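Local coordinates for protein LRIM1 (Anopheles gambiae, PDB 3O53) that pairs with the leucine-rich repeat protein APL1C in a heterodimeric complex that regulates complement-like immunity in the mosquito, this chain being its leucine-rich repeat domain, at residues L239-L244 and V272-G277; D256-S259 and V264-V267. One frame throughout, in Å; residues are numbered along the deposited sequence.

Interaction 1 of 2, residues L239-L244 and V272-G277; sequences LEHFDL and VKKLTG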
ATOM      1  N   LEU A 239      -2.764  19.081   8.174  1.00 42.78           N
ATOM      2  CA  LEU A 239      -2.400  18.009   9.086  1.00 39.83           C
ATOM      3  C   LEU A 239      -3.372  17.916  10.266  1.00 41.75           C
ATOM      4  O   LEU A 239      -3.552  18.881  10.998  1.00 41.24           O
ATOM      5  CB  LEU A 239      -0.974  18.242   9.582  1.00 34.60           C
ATOM      6  CG  LEU A 239      -0.326  17.128  10.405  1.00 33.66           C
ATOM      7  CD1 LEU A 239       0.045  15.946   9.508  1.00 29.52           C
ATOM      8  CD2 LEU A 239       0.903  17.659  11.138  1.00 33.50           C
ATOM      9  N   GLU A 240      -4.002  16.754  10.441  1.00 40.88           N
ATOM     10  CA  GLU A 240      -4.924  16.523  11.563  1.00 34.45           C
ATOM     11  C   GLU A 240      -4.504  15.321  12.422  1.00 36.13           C
ATOM     12  O   GLU A 240      -4.993  15.146  13.531  1.00 34.93           O
ATOM     13  CB  GLU A 240      -6.333  16.262  11.045  1.00 43.22           C
ATOM     14  CG  GLU A 240      -6.888  17.334  10.131  1.00 68.96           C
ATOM     15  CD  GLU A 240      -8.239  16.948   9.543  1.00 84.45           C
ATOM     16  OE1 GLU A 240      -8.691  15.806   9.787  1.00 75.75           O
ATOM     17  OE2 GLU A 240      -8.846  17.783   8.836  1.00 92.63           O
ATOM     18  N   HIS A 241      -3.615  14.480  11.902  1.00 30.76           N
ATOM     19  CA  HIS A 241      -3.237  13.250  12.598  1.00 28.97           C
ATOM     20  C   HIS A 241      -1.752  13.014  12.356  1.00 30.58           C
ATOM     21  O   HIS A 241      -1.303  12.914  11.214  1.00 30.92           O
ATOM     22  CB  HIS A 241      -4.091  12.070  12.100  1.00 29.27           C
ATOM     23  CG  HIS A 241      -3.726  10.745  12.705  1.00 29.23           C
ATOM     24  ND1 HIS A 241      -4.521  10.103  13.633  1.00 29.46           N
ATOM     25  CD2 HIS A 241      -2.659   9.933  12.502  1.00 27.01           C
ATOM     26  CE1 HIS A 241      -3.963   8.955  13.977  1.00 30.03           C
ATOM     27  NE2 HIS A 241      -2.827   8.830  13.310  1.00 26.45           N
ATOM     28  N   PHE A 242      -0.987  12.967  13.438  1.00 27.78           N
ATOM     29  CA  PHE A 242       0.457  12.925  13.356  1.00 29.94           C
ATOM     30  C   PHE A 242       0.941  11.999  14.464  1.00 32.87           C
ATOM     31  O   PHE A 242       0.893  12.356  15.639  1.00 33.86           O
ATOM     32  CB  PHE A 242       1.012  14.346  13.525  1.00 31.67           C
ATOM     33  CG  PHE A 242       2.497  14.468  13.303  1.00 26.86           C
ATOM     34  CD1 PHE A 242       3.012  14.660  12.032  1.00 27.65           C
ATOM     35  CD2 PHE A 242       3.374  14.431  14.376  1.00 26.64           C
ATOM     36  CE1 PHE A 242       4.378  14.794  11.837  1.00 32.80           C
ATOM     37  CE2 PHE A 242       4.735  14.569  14.191  1.00 28.36           C
ATOM     38  CZ  PHE A 242       5.245  14.752  12.926  1.00 29.82           C
ATOM     39  N   ASP A 243       1.408  10.809  14.089  1.00 26.93           N
ATOM     40  CA  ASP A 243       1.704   9.769  15.077  1.00 27.40           C
ATOM     41  C   ASP A 243       3.146   9.263  14.969  1.00 31.95           C
ATOM     42  O   ASP A 243       3.472   8.480  14.074  1.00 25.09           O
ATOM     43  CB  ASP A 243       0.731   8.606  14.883  1.00 24.04           C
ATOM     44  CG  ASP A 243       0.772   7.603  16.014  1.00 27.71           C
ATOM     45  OD1 ASP A 243       1.667   7.710  16.871  1.00 27.28           O
ATOM     46  OD2 ASP A 243      -0.091   6.693  16.035  1.00 28.72           O
ATOM     47  N   LEU A 244       3.990   9.703  15.901  1.00 33.98           N
ATOM     48  CA  LEU A 244       5.382   9.261  15.978  1.00 31.83           C
ATOM     49  C   LEU A 244       5.639   8.511  17.276  1.00 32.08           C
ATOM     50  O   LEU A 244       6.764   8.497  17.776  1.00 30.74           O
ATOM     51  CB  LEU A 244       6.330  10.458  15.923  1.00 30.64           C
ATOM     52  CG  LEU A 244       6.219  11.387  14.727  1.00 33.99           C
ATOM     53  CD1 LEU A 244       7.332  12.420  14.771  1.00 39.91           C
ATOM     54  CD2 LEU A 244       6.263  10.599  13.428  1.00 30.48           C
ATOM     55  N   VAL A 272      -2.157  11.673  20.140  1.00 29.66           N
ATOM     56  CA  VAL A 272      -1.925  10.718  21.226  1.00 32.99           C
ATOM     57  C   VAL A 272      -3.144  10.670  22.157  1.00 37.99           C
ATOM     58  O   VAL A 272      -3.600   9.593  22.536  1.00 40.94           O
ATOM     59  CB  VAL A 272      -0.659  11.055  22.036  1.00 34.57           C
ATOM     60  CG1 VAL A 272      -0.509  10.096  23.200  1.00 40.03           C
ATOM     61  CG2 VAL A 272       0.584  11.010  21.137  1.00 35.96           C
ATOM     62  N   LYS A 273      -3.691  11.829  22.505  1.00 32.64           N
ATOM     63  CA  LYS A 273      -4.868  11.863  23.376  1.00 36.83           C
ATOM     64  C   LYS A 273      -6.013  11.050  22.776  1.00 37.68           C
ATOM     65  O   LYS A 273      -6.612  10.210  23.441  1.00 41.41           O
ATOM     66  CB  LYS A 273      -5.346  13.298  23.613  1.00 39.20           C
ATOM     67  CG  LYS A 273      -6.373  13.387  24.734  1.00 50.04           C
ATOM     68  CD  LYS A 273      -6.981  14.773  24.846  1.00 73.68           C
ATOM     69  CE  LYS A 273      -8.044  14.813  25.939  1.00 91.65           C
ATOM     70  NZ  LYS A 273      -8.807  16.090  25.954  1.00 97.32           N
ATOM     71  N   LYS A 274      -6.313  11.313  21.512  1.00 40.35           N
ATOM     72  CA  LYS A 274      -7.402  10.637  20.820  1.00 45.58           C
ATOM     73  C   LYS A 274      -7.236   9.110  20.831  1.00 49.16           C
ATOM     74  O   LYS A 274      -8.222   8.372  20.954  1.00 39.37           O
ATOM     75  CB  LYS A 274      -7.488  11.156  19.379  1.00 42.04           C
ATOM     76  CG  LYS A 274      -8.240  10.259  18.422  1.00 44.86           C
ATOM     77  CD  LYS A 274      -8.258  10.841  17.009  1.00 51.80           C
ATOM     78  CE  LYS A 274      -6.974  10.523  16.227  1.00 44.46           C
ATOM     79  NZ  LYS A 274      -7.083  10.980  14.806  1.00 35.64           N
ATOM     80  N   LEU A 275      -5.996   8.633  20.716  1.00 41.46           N
ATOM     81  CA  LEU A 275      -5.751   7.201  20.548  1.00 41.92           C
ATOM     82  C   LEU A 275      -5.562   6.434  21.862  1.00 46.30           C
ATOM     83  O   LEU A 275      -5.775   5.229  21.904  1.00 50.58           O
ATOM     84  CB  LEU A 275      -4.534   6.972  19.633  1.00 38.16           C
ATOM     85  CG  LEU A 275      -4.708   7.463  18.192  1.00 35.29           C
ATOM     86  CD1 LEU A 275      -3.416   7.315  17.390  1.00 36.29           C
ATOM     87  CD2 LEU A 275      -5.862   6.732  17.497  1.00 32.71           C
ATOM     88  N   THR A 276      -5.163   7.113  22.932  1.00 37.23           N
ATOM     89  CA  THR A 276      -4.865   6.415  24.187  1.00 47.29           C
ATOM     90  C   THR A 276      -5.554   7.008  25.414  1.00 53.30           C
ATOM     91  O   THR A 276      -5.563   6.397  26.480  1.00 49.94           O
ATOM     92  CB  THR A 276      -3.370   6.427  24.495  1.00 37.11           C
ATOM     93  OG1 THR A 276      -2.959   7.771  24.790  1.00 34.31           O
ATOM     94  CG2 THR A 276      -2.572   5.864  23.318  1.00 39.44           C
ATOM     95  N   GLY A 277      -6.106   8.204  25.260  1.00 42.36           N
ATOM     96  CA  GLY A 277      -6.726   8.912  26.364  1.00 47.78           C
ATOM     97  C   GLY A 277      -5.696   9.602  27.237  1.00 49.51           C
ATOM     98  O   GLY A 277      -6.012  10.061  28.329  1.00 49.65           O
TER
HETATM   99  O   HOH W   1      -5.826  13.415  15.745  1.00 45.81           O
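His-241 and Asp-243 meet Lys-274 and Leu-275 at the C-terminal end of the leucine-rich repeat solenoid. Strand 241-243 is the last parallel strand of the repeats, and the final turn of helix 262-276 runs past it. The two short axes lie 9.6 Å apart at an angle of 78°, so the helix crosses the strand nearly at a right angle. The buried side of the contact is that of His-241 and Asp-243. CG of His-241 is anti to the backbone N (chi1 177°), which sends the ring out to meet the helix. The ring also stacks on Trp-218 of strand 218-220, which probably limits its rotation. The carboxylate of Asp-243 forms a salt bridge with Arg-245. Lys-274 and Leu-275 make up the exposed helix side. CD1 of Leu-275 lies 3.8 Å from CE1 of His-241 and 3.6 Å from OD2 of Asp-243. The chain of Lys-274 bends at chi3 (83°) and brings the ammonium to the edge of the imidazole. A water sits there too, accepting from NZ of Lys-274 and donating to the backbone O of Glu-240. The lysine thus grips both the ring and, through water, the strand backbone. Its direct bond is consistent with an unprotonated ND1: NZ of Lys-274 donates to ND1 of His-241 over 3.0 Å, exactly in the ring plane.

Interaction 2 of 2, residues D256-S259 and V264-V267; sequences DFFS and VQTV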
ATOM      1  N   ASP A 256      14.179  20.850  18.103  1.00 35.99           N
ATOM      2  CA  ASP A 256      14.473  21.515  16.833  1.00 39.26           C
ATOM      3  C   ASP A 256      13.292  21.484  15.862  1.00 39.78           C
ATOM      4  O   ASP A 256      12.913  22.512  15.303  1.00 37.29           O
ATOM      5  CB  ASP A 256      15.699  20.887  16.161  1.00 40.50           C
ATOM      6  CG  ASP A 256      16.995  21.178  16.907  1.00 48.78           C
ATOM      7  OD1 ASP A 256      16.995  22.080  17.766  1.00 48.28           O
ATOM      8  OD2 ASP A 256      18.013  20.507  16.637  1.00 53.34           O
ATOM      9  N   PHE A 257      12.727  20.299  15.649  1.00 38.65           N
ATOM     10  CA  PHE A 257      11.636  20.128  14.693  1.00 33.75           C
ATOM     11  C   PHE A 257      10.384  20.906  15.105  1.00 33.61           C
ATOM     12  O   PHE A 257       9.782  21.605  14.289  1.00 34.67           O
ATOM     13  CB  PHE A 257      11.285  18.643  14.559  1.00 29.70           C
ATOM     14  CG  PHE A 257      10.026  18.391  13.780  1.00 34.34           C
ATOM     15  CD1 PHE A 257      10.015  18.524  12.396  1.00 40.87           C
ATOM     16  CD2 PHE A 257       8.855  18.023  14.425  1.00 32.09           C
ATOM     17  CE1 PHE A 257       8.863  18.288  11.669  1.00 32.02           C
ATOM     18  CE2 PHE A 257       7.690  17.795  13.704  1.00 30.96           C
ATOM     19  CZ  PHE A 257       7.696  17.929  12.320  1.00 30.19           C
ATOM     20  N   PHE A 258       9.978  20.773  16.366  1.00 30.14           N
ATOM     21  CA  PHE A 258       8.743  21.412  16.829  1.00 36.49           C
ATOM     22  C   PHE A 258       8.894  22.931  16.935  1.00 38.39           C
ATOM     23  O   PHE A 258       7.917  23.667  16.806  1.00 39.29           O
ATOM     24  CB  PHE A 258       8.283  20.832  18.177  1.00 38.19           C
ATOM     25  CG  PHE A 258       7.593  19.491  18.067  1.00 38.15           C
ATOM     26  CD1 PHE A 258       6.678  19.245  17.055  1.00 38.10           C
ATOM     27  CD2 PHE A 258       7.843  18.488  18.992  1.00 41.23           C
ATOM     28  CE1 PHE A 258       6.031  18.012  16.953  1.00 37.54           C
ATOM     29  CE2 PHE A 258       7.199  17.250  18.896  1.00 42.59           C
ATOM     30  CZ  PHE A 258       6.292  17.017  17.873  1.00 35.68           C
ATOM     31  N   SER A 259      10.117  23.401  17.157  1.00 39.51           N
ATOM     32  CA  SER A 259      10.356  24.837  17.283  1.00 47.45           C
ATOM     33  C   SER A 259       9.848  25.580  16.051  1.00 46.14           C
ATOM     34  O   SER A 259       9.448  26.729  16.140  1.00 49.49           O
ATOM     35  CB  SER A 259      11.846  25.119  17.475  1.00 54.69           C
ATOM     36  OG  SER A 259      12.557  24.935  16.259  1.00 54.49           O
ATOM     37  N   VAL A 264       2.274  21.493  14.614  1.00 36.68           N
ATOM     38  CA  VAL A 264       2.444  20.050  14.509  1.00 29.73           C
ATOM     39  C   VAL A 264       2.588  19.468  15.916  1.00 32.00           C
ATOM     40  O   VAL A 264       2.069  18.393  16.200  1.00 36.89           O
ATOM     41  CB  VAL A 264       3.651  19.669  13.612  1.00 36.79           C
ATOM     42  CG1 VAL A 264       3.827  18.147  13.564  1.00 36.60           C
ATOM     43  CG2 VAL A 264       3.458  20.232  12.203  1.00 31.26           C
ATOM     44  N   GLN A 265       3.265  20.187  16.805  1.00 29.77           N
ATOM     45  CA  GLN A 265       3.431  19.703  18.170  1.00 38.31           C
ATOM     46  C   GLN A 265       2.065  19.524  18.823  1.00 39.60           C
ATOM     47  O   GLN A 265       1.845  18.585  19.591  1.00 35.41           O
ATOM     48  CB  GLN A 265       4.281  20.666  19.000  1.00 42.11           C
ATOM     49  CG  GLN A 265       4.533  20.165  20.415  1.00 47.91           C
ATOM     50  CD  GLN A 265       5.421  21.090  21.225  1.00 53.44           C
ATOM     51  OE1 GLN A 265       6.253  21.809  20.675  1.00 50.55           O
ATOM     52  NE2 GLN A 265       5.254  21.066  22.544  1.00 54.39           N
ATOM     53  N   THR A 266       1.154  20.438  18.508  1.00 32.88           N
ATOM     54  CA  THR A 266      -0.198  20.414  19.044  1.00 39.61           C
ATOM     55  C   THR A 266      -0.993  19.258  18.448  1.00 44.64           C
ATOM     56  O   THR A 266      -1.756  18.586  19.145  1.00 36.18           O
ATOM     57  CB  THR A 266      -0.912  21.736  18.727  1.00 43.68           C
ATOM     58  OG1 THR A 266      -0.210  22.806  19.371  1.00 44.00           O
ATOM     59  CG2 THR A 266      -2.371  21.704  19.191  1.00 35.99           C
ATOM     60  N   VAL A 267      -0.802  19.023  17.154  1.00 43.49           N
ATOM     61  CA  VAL A 267      -1.473  17.921  16.476  1.00 43.19           C
ATOM     62  C   VAL A 267      -0.980  16.586  17.035  1.00 31.54           C
ATOM     63  O   VAL A 267      -1.756  15.656  17.193  1.00 34.51           O
ATOM     64  CB  VAL A 267      -1.253  17.968  14.950  1.00 38.79           C
ATOM     65  CG1 VAL A 267      -1.802  16.706  14.290  1.00 34.22           C
ATOM     66  CG2 VAL A 267      -1.907  19.213  14.355  1.00 35.80           C
TER
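Phe-258 has CG anti to its carbonyl carbon (chi1 -78°), while Gln-265 puts CG opposite the backbone N (chi1 -177°). These settings bring the phenyl ring against the start of the glutamine side chain. Consecutive helices 251-259 and 262-276 pack against each other here, in what is probably the C-terminal cap of the leucine-rich repeat domain. The closest CA atoms, those of Phe-258 and Gln-265, are 5.7 Å apart. One face of the Phe-258 ring takes a CH-pi contact from CB of Gln-265, which lies 3.7 Å from the ring centroid and 25° off its normal. The methylene is offset toward the rim of the ring. Packing here is tight, with CE1 of Phe-258 only 3.3 Å from CA of Gln-265. The extended glutamine chain runs back toward the root of the ring, and OE1 of Gln-265 comes 3.4 Å from CB of Phe-258. Its amide plane is tilted against the ring plane. Both residues also touch Tyr-291 of strand 289-291. Val-264 fills the inner side with one methyl group. Its CG1 lies 4.0 Å from CE1 of Phe-258. The same methyl meets the second phenylalanine at the ring edge, near the ring plane, with CG1 of Val-264 3.9 Å from CE2 of Phe-257.

How the interactions relate
Both contacts use helix 262-276, and their centres are 13 Å apart. Interaction 2 joins its early part to helix 251-259, whereas interaction 1 sets its last turn against strand 241-243. The two meet through Phe-242, whose CZ is 3.7 Å from CG1 of Val-264. Val-267 packs at the start of the strand, its CG1 3.6 Å from C of Glu-240, the residue just before it. Interaction 2 is mainly apolar and continues the packing around Phe-242. Interaction 1 adds a lysine-histidine bond, on the side of the strand from which Phe-242 points away. Together they join the last repeat strand to the helices that cover the C-terminal end of the solenoid.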